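Local coordinates for peroxiredoxin (Clostridioides difficile, PDB 6TSB), which is the chitinase (glycoside hydrolase family 18) domain of the bifunctional spore coat protein CotE and hydrolyses beta-1,4 linkages between N-acetylglucosamine units in chitin, at the interface of chains A and B. Coordinates in Å, arbitrary orientation; residue numbers count along the deposited sequence, not the author numbering. Chains: chain A/B, Peroxiredoxin.

Contact 1: the interface of chains A and B. Residues chain A 23-24, 367; chain B 315, 319, 357.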
loop_
_atom_site.group_PDB
_atom_site.type_symbol
_atom_site.label_atom_id
_atom_site.label_comp_id
_atom_site.label_asym_id
_atom_site.label_seq_id
_atom_site.Cartn_x
_atom_site.Cartn_y
_atom_site.Cartn_z
ATOM N N ASN A 23 11.103 8.383 -13.997
ATOM C CA ASN A 23 10.805 9.201 -12.782
ATOM C C ASN A 23 12.098 9.571 -12.046
ATOM O O ASN A 23 12.452 10.750 -12.024
ATOM C CB ASN A 23 9.823 8.472 -11.892
ATOM N N PRO A 24 12.872 8.612 -11.469
ATOM C CA PRO A 24 13.870 8.943 -10.439
ATOM C C PRO A 24 15.046 9.837 -10.888
ATOM O O PRO A 24 15.870 9.364 -11.659
ATOM C CB PRO A 24 14.387 7.567 -9.962
ATOM C CG PRO A 24 14.108 6.617 -11.112
ATOM C CD PRO A 24 12.873 7.172 -11.796
ATOM N N PHE A 367 3.459 6.984 -6.895
ATOM C CA PHE A 367 4.668 7.814 -7.157
ATOM C C PHE A 367 4.225 9.144 -7.796
ATOM O O PHE A 367 3.261 9.217 -8.584
ATOM C CB PHE A 367 5.689 7.034 -7.995
ATOM C CG PHE A 367 6.112 5.721 -7.378
ATOM C CD1 PHE A 367 6.949 5.692 -6.271
ATOM C CD2 PHE A 367 5.653 4.510 -7.885
ATOM C CE1 PHE A 367 7.312 4.486 -5.692
ATOM C CE2 PHE A 367 6.023 3.307 -7.304
ATOM C CZ PHE A 367 6.844 3.299 -6.205
ATOM O OXT PHE A 367 4.803 10.213 -7.532
ATOM N N PHE B 315 11.037 8.672 0.065
ATOM C CA PHE B 315 11.513 8.698 -1.343
ATOM C C PHE B 315 11.068 10.016 -2.017
ATOM O O PHE B 315 11.894 10.690 -2.636
ATOM C CB PHE B 315 10.992 7.477 -2.092
ATOM C CG PHE B 315 11.152 7.584 -3.583
ATOM C CD1 PHE B 315 12.377 7.334 -4.178
ATOM C CD2 PHE B 315 10.070 7.947 -4.378
ATOM C CE1 PHE B 315 12.524 7.438 -5.552
ATOM C CE2 PHE B 315 10.214 8.051 -5.751
ATOM C CZ PHE B 315 11.439 7.798 -6.336
ATOM N N GLN B 319 13.295 13.112 -3.173
ATOM C CA GLN B 319 13.133 13.596 -4.577
ATOM C C GLN B 319 13.075 15.131 -4.558
ATOM O O GLN B 319 13.856 15.767 -5.289
ATOM C CB GLN B 319 11.880 13.031 -5.271
ATOM C CG GLN B 319 12.006 11.579 -5.739
ATOM C CD GLN B 319 13.106 11.406 -6.757
ATOM O OE1 GLN B 319 14.189 10.915 -6.437
ATOM N NE2 GLN B 319 12.855 11.854 -7.982
ATOM N N LYS B 357 13.728 3.407 -5.646
ATOM C CA LYS B 357 12.587 3.296 -6.601
ATOM C C LYS B 357 12.332 1.821 -6.956
ATOM O O LYS B 357 11.181 1.411 -6.812
ATOM C CB LYS B 357 12.816 4.103 -7.885
ATOM C CG LYS B 357 11.636 4.123 -8.863
ATOM C CD LYS B 357 10.406 4.890 -8.368
ATOM C CE LYS B 357 9.193 4.761 -9.272
ATOM N NZ LYS B 357 9.111 5.840 -10.288
#
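The aliphatic end of B:Lys357 lies across one face of the A:Phe367 ring, with its CE methylene 3.6 Å above the ring plane and over the centre, a CH-pi contact. The lysine chain starts with CG anti to the backbone N (chi1 -175°); the bend at chi2 (68°) then turns it so that CE lies over the ring, and the bend at chi4 (-92°) swings NZ toward A:Asn23. One carbon further back, CD approaches the CD1–CE1 side of the same ring, 4.1 Å from A:Phe367 CE1. B:Phe315 meets the rim of the ring on the lysine side: its CE2 lies 4.1 Å from A:Phe367 CD1, and the two side chains meet at about a right angle without stacking. Within chain B, CG of B:Gln319 covers one face of the B:Phe315 ring, offset toward the rim. The chain of B:Gln319 then bends and carries its amide nitrogen NE2 to 3.9 Å from CA of A:Pro24, a residue that is poorly ordered. At the rim, the side chain of A:Asn23 is modelled only to CB; polar atoms of the two chains do not come within bonding distance here, so as modelled the patch is held by packing, and the missing amide leaves the polar rim unresolved. A:Asn23 and A:Phe367 are the first and last modelled residues of chain A, and both chain ends lie against helices 311-323 and 353-361 of chain B.

Contact 2: the interface of chains A and B. Residues chain A 307-309, 314, 317, 332; chain B 222-223, 258-259, 261.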
loop_
_atom_site.group_PDB
_atom_site.type_symbol
_atom_site.label_atom_id
_atom_site.label_comp_id
_atom_site.label_asym_id
_atom_site.label_seq_id
_atom_site.Cartn_x
_atom_site.Cartn_y
_atom_site.Cartn_z
ATOM N N SER A 307 -0.607 -15.451 -2.079
ATOM C CA SER A 307 -1.199 -14.844 -3.302
ATOM C C SER A 307 -2.720 -14.716 -3.132
ATOM O O SER A 307 -3.389 -15.731 -2.910
ATOM C CB SER A 307 -0.862 -15.670 -4.526
ATOM O OG SER A 307 -1.399 -15.093 -5.719
ATOM N N TYR A 308 -3.264 -13.522 -3.275
ATOM C CA TYR A 308 -4.721 -13.278 -3.162
ATOM C C TYR A 308 -5.067 -12.098 -4.063
ATOM O O TYR A 308 -4.175 -11.672 -4.812
ATOM C CB TYR A 308 -5.117 -13.091 -1.694
ATOM C CG TYR A 308 -4.576 -11.868 -0.997
ATOM C CD1 TYR A 308 -3.238 -11.780 -0.644
ATOM C CD2 TYR A 308 -5.407 -10.815 -0.647
ATOM C CE1 TYR A 308 -2.727 -10.657 -0.002
ATOM C CE2 TYR A 308 -4.921 -9.696 0.014
ATOM C CZ TYR A 308 -3.573 -9.615 0.335
ATOM O OH TYR A 308 -3.072 -8.515 0.968
ATOM N N ASP A 309 -6.326 -11.662 -4.020
ATOM C CA ASP A 309 -6.861 -10.427 -4.644
ATOM C C ASP A 309 -7.408 -9.485 -3.541
ATOM O O ASP A 309 -8.170 -9.931 -2.624
ATOM C CB ASP A 309 -7.923 -10.782 -5.694
ATOM C CG ASP A 309 -7.343 -11.325 -6.997
ATOM O OD1 ASP A 309 -6.744 -12.438 -6.985
ATOM O OD2 ASP A 309 -7.460 -10.611 -8.016
ATOM N N ILE A 314 -8.814 -6.184 -7.752
ATOM C CA ILE A 314 -10.238 -6.368 -8.203
ATOM C C ILE A 314 -10.692 -5.186 -9.057
ATOM O O ILE A 314 -11.498 -5.392 -10.019
ATOM C CB ILE A 314 -11.213 -6.557 -7.027
ATOM C CG1 ILE A 314 -10.940 -7.866 -6.283
ATOM C CG2 ILE A 314 -12.664 -6.455 -7.486
ATOM C CD1 ILE A 314 -11.638 -7.961 -4.958
ATOM N N LYS A 317 -8.853 -5.956 -12.418
ATOM C CA LYS A 317 -9.597 -7.071 -13.077
ATOM C C LYS A 317 -10.935 -6.562 -13.628
ATOM O O LYS A 317 -11.213 -6.892 -14.788
ATOM C CB LYS A 317 -9.741 -8.265 -12.130
ATOM C CG LYS A 317 -8.551 -9.205 -12.234
ATOM C CD LYS A 317 -8.301 -10.116 -11.043
ATOM C CE LYS A 317 -6.908 -10.702 -11.138
ATOM N NZ LYS A 317 -6.751 -11.897 -10.294
ATOM N N TRP A 332 -15.336 -16.950 -6.460
ATOM C CA TRP A 332 -15.291 -18.202 -5.684
ATOM C C TRP A 332 -14.671 -17.834 -4.340
ATOM O O TRP A 332 -13.471 -17.583 -4.307
ATOM C CB TRP A 332 -14.441 -19.260 -6.406
ATOM C CG TRP A 332 -14.396 -20.523 -5.615
ATOM C CD1 TRP A 332 -13.520 -20.872 -4.628
ATOM C CD2 TRP A 332 -15.380 -21.561 -5.663
ATOM N NE1 TRP A 332 -13.860 -22.088 -4.100
ATOM C CE2 TRP A 332 -14.997 -22.533 -4.718
ATOM C CE3 TRP A 332 -16.524 -21.767 -6.435
ATOM C CZ2 TRP A 332 -15.734 -23.697 -4.519
ATOM C CZ3 TRP A 332 -17.252 -22.916 -6.233
ATOM C CH2 TRP A 332 -16.857 -23.862 -5.290
ATOM N N GLN B 222 -1.229 -17.008 -8.014
ATOM C CA GLN B 222 -2.317 -17.971 -8.329
ATOM C C GLN B 222 -3.244 -17.373 -9.398
ATOM O O GLN B 222 -3.880 -18.186 -10.080
ATOM C CB GLN B 222 -3.092 -18.351 -7.059
ATOM C CG GLN B 222 -4.076 -17.287 -6.564
ATOM C CD GLN B 222 -5.311 -17.881 -5.914
ATOM O OE1 GLN B 222 -5.816 -18.917 -6.332
ATOM N NE2 GLN B 222 -5.840 -17.219 -4.895
ATOM N N ALA B 223 -3.330 -16.035 -9.520
ATOM C CA ALA B 223 -4.322 -15.303 -10.356
ATOM C C ALA B 223 -3.731 -14.006 -10.973
ATOM O O ALA B 223 -4.478 -12.998 -11.154
ATOM C CB ALA B 223 -5.546 -15.008 -9.531
ATOM N N ILE B 258 -12.644 -14.350 -9.997
ATOM C CA ILE B 258 -11.716 -13.814 -8.957
ATOM C C ILE B 258 -11.797 -14.710 -7.726
ATOM O O ILE B 258 -12.889 -14.961 -7.215
ATOM C CB ILE B 258 -12.100 -12.367 -8.624
ATOM C CG1 ILE B 258 -12.205 -11.532 -9.906
ATOM C CG2 ILE B 258 -11.134 -11.757 -7.608
ATOM C CD1 ILE B 258 -12.857 -10.199 -9.705
ATOM N N PRO B 259 -10.648 -15.147 -7.168
ATOM C CA PRO B 259 -10.621 -15.888 -5.908
ATOM C C PRO B 259 -10.788 -14.951 -4.703
ATOM O O PRO B 259 -10.133 -13.916 -4.704
ATOM C CB PRO B 259 -9.209 -16.485 -5.877
ATOM C CG PRO B 259 -8.374 -15.451 -6.590
ATOM C CD PRO B 259 -9.293 -14.887 -7.668
ATOM N N TYR B 261 -10.081 -16.079 -1.805
ATOM C CA TYR B 261 -9.148 -16.788 -0.906
ATOM C C TYR B 261 -7.738 -16.455 -1.374
ATOM O O TYR B 261 -7.613 -15.925 -2.486
ATOM C CB TYR B 261 -9.344 -18.305 -0.949
ATOM C CG TYR B 261 -9.187 -18.943 -2.309
ATOM C CD1 TYR B 261 -10.224 -18.929 -3.223
ATOM C CD2 TYR B 261 -8.016 -19.593 -2.666
ATOM C CE1 TYR B 261 -10.092 -19.508 -4.474
ATOM C CE2 TYR B 261 -7.874 -20.202 -3.899
ATOM C CZ TYR B 261 -8.916 -20.144 -4.811
ATOM O OH TYR B 261 -8.813 -20.718 -6.041
HETATM O O HOH W 1 -2.643 -13.754 -8.056
HETATM O O HOH W 2 -8.604 -12.508 -2.490
#
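A:Asp309 reaches over B:Ile258 and B:Pro259, crossing both side chains at about a right angle. Its CB packs against the CG2 methyl of B:Ile258 at 3.9 Å, and the carboxylate carbon CG touches that same methyl. At the tip the two oxygens part: OD1 faces the proline ring, 3.4 Å from B:Pro259 CG, while OD2 takes a hydrogen bond on its syn lone pair from A:Lys317 NZ at 2.7 Å, a salt bridge within chain A. The chain of A:Lys317 is extended beyond CG, and its ammonium also donates to the carbonyl O of B:Ala223 at 2.7 Å, in the carbonyl plane on a lone pair. The carboxylate may thus hold the ammonium in place for this bond. Nearby, A:Ser307 OG, anti to its backbone N (chi1 -179°), accepts a nearly straight bond of 3.0 Å from B:Gln222 N (167° at H). A water joins this hydroxyl to B:Ala223 N, and another links the backbone of A:Asp309 to B:Pro259 O. At the far end A:Trp332 N donates to B:Ile258 O at 3.2 Å, part of a parallel beta bridge between A:Trp332 and B:Pro259. The carbonyl O of A:Trp332 lies in plane at the edge of the B:Tyr261 ring, whose CE1 touches the indole CD1 at 3.7 Å. Strand 328-332 of chain A thereby pairs in parallel with strand 254-259 of chain B, which suggests a segment exchange that completes the GH18 barrel across the dimer.

Contact 1 and contact 2 lie about 29 Å apart, measured between the centres of their C-alpha atoms, within one two-fold symmetric interface. Both draw on helix 311-323, chain B supplying it in contact 1 and chain A in contact 2; by symmetry, each copy serves both kinds of contact. Contact 1 is packing around the chain ends, whereas contact 2 adds direct hydrogen bonds and strand pairing. C-terminal elements of one chain meet the N-terminal end, last residue and mid-chain segments of the other, as would fit a segment-exchanged dimer, although the structure alone does not show whether it forms in the spore coat.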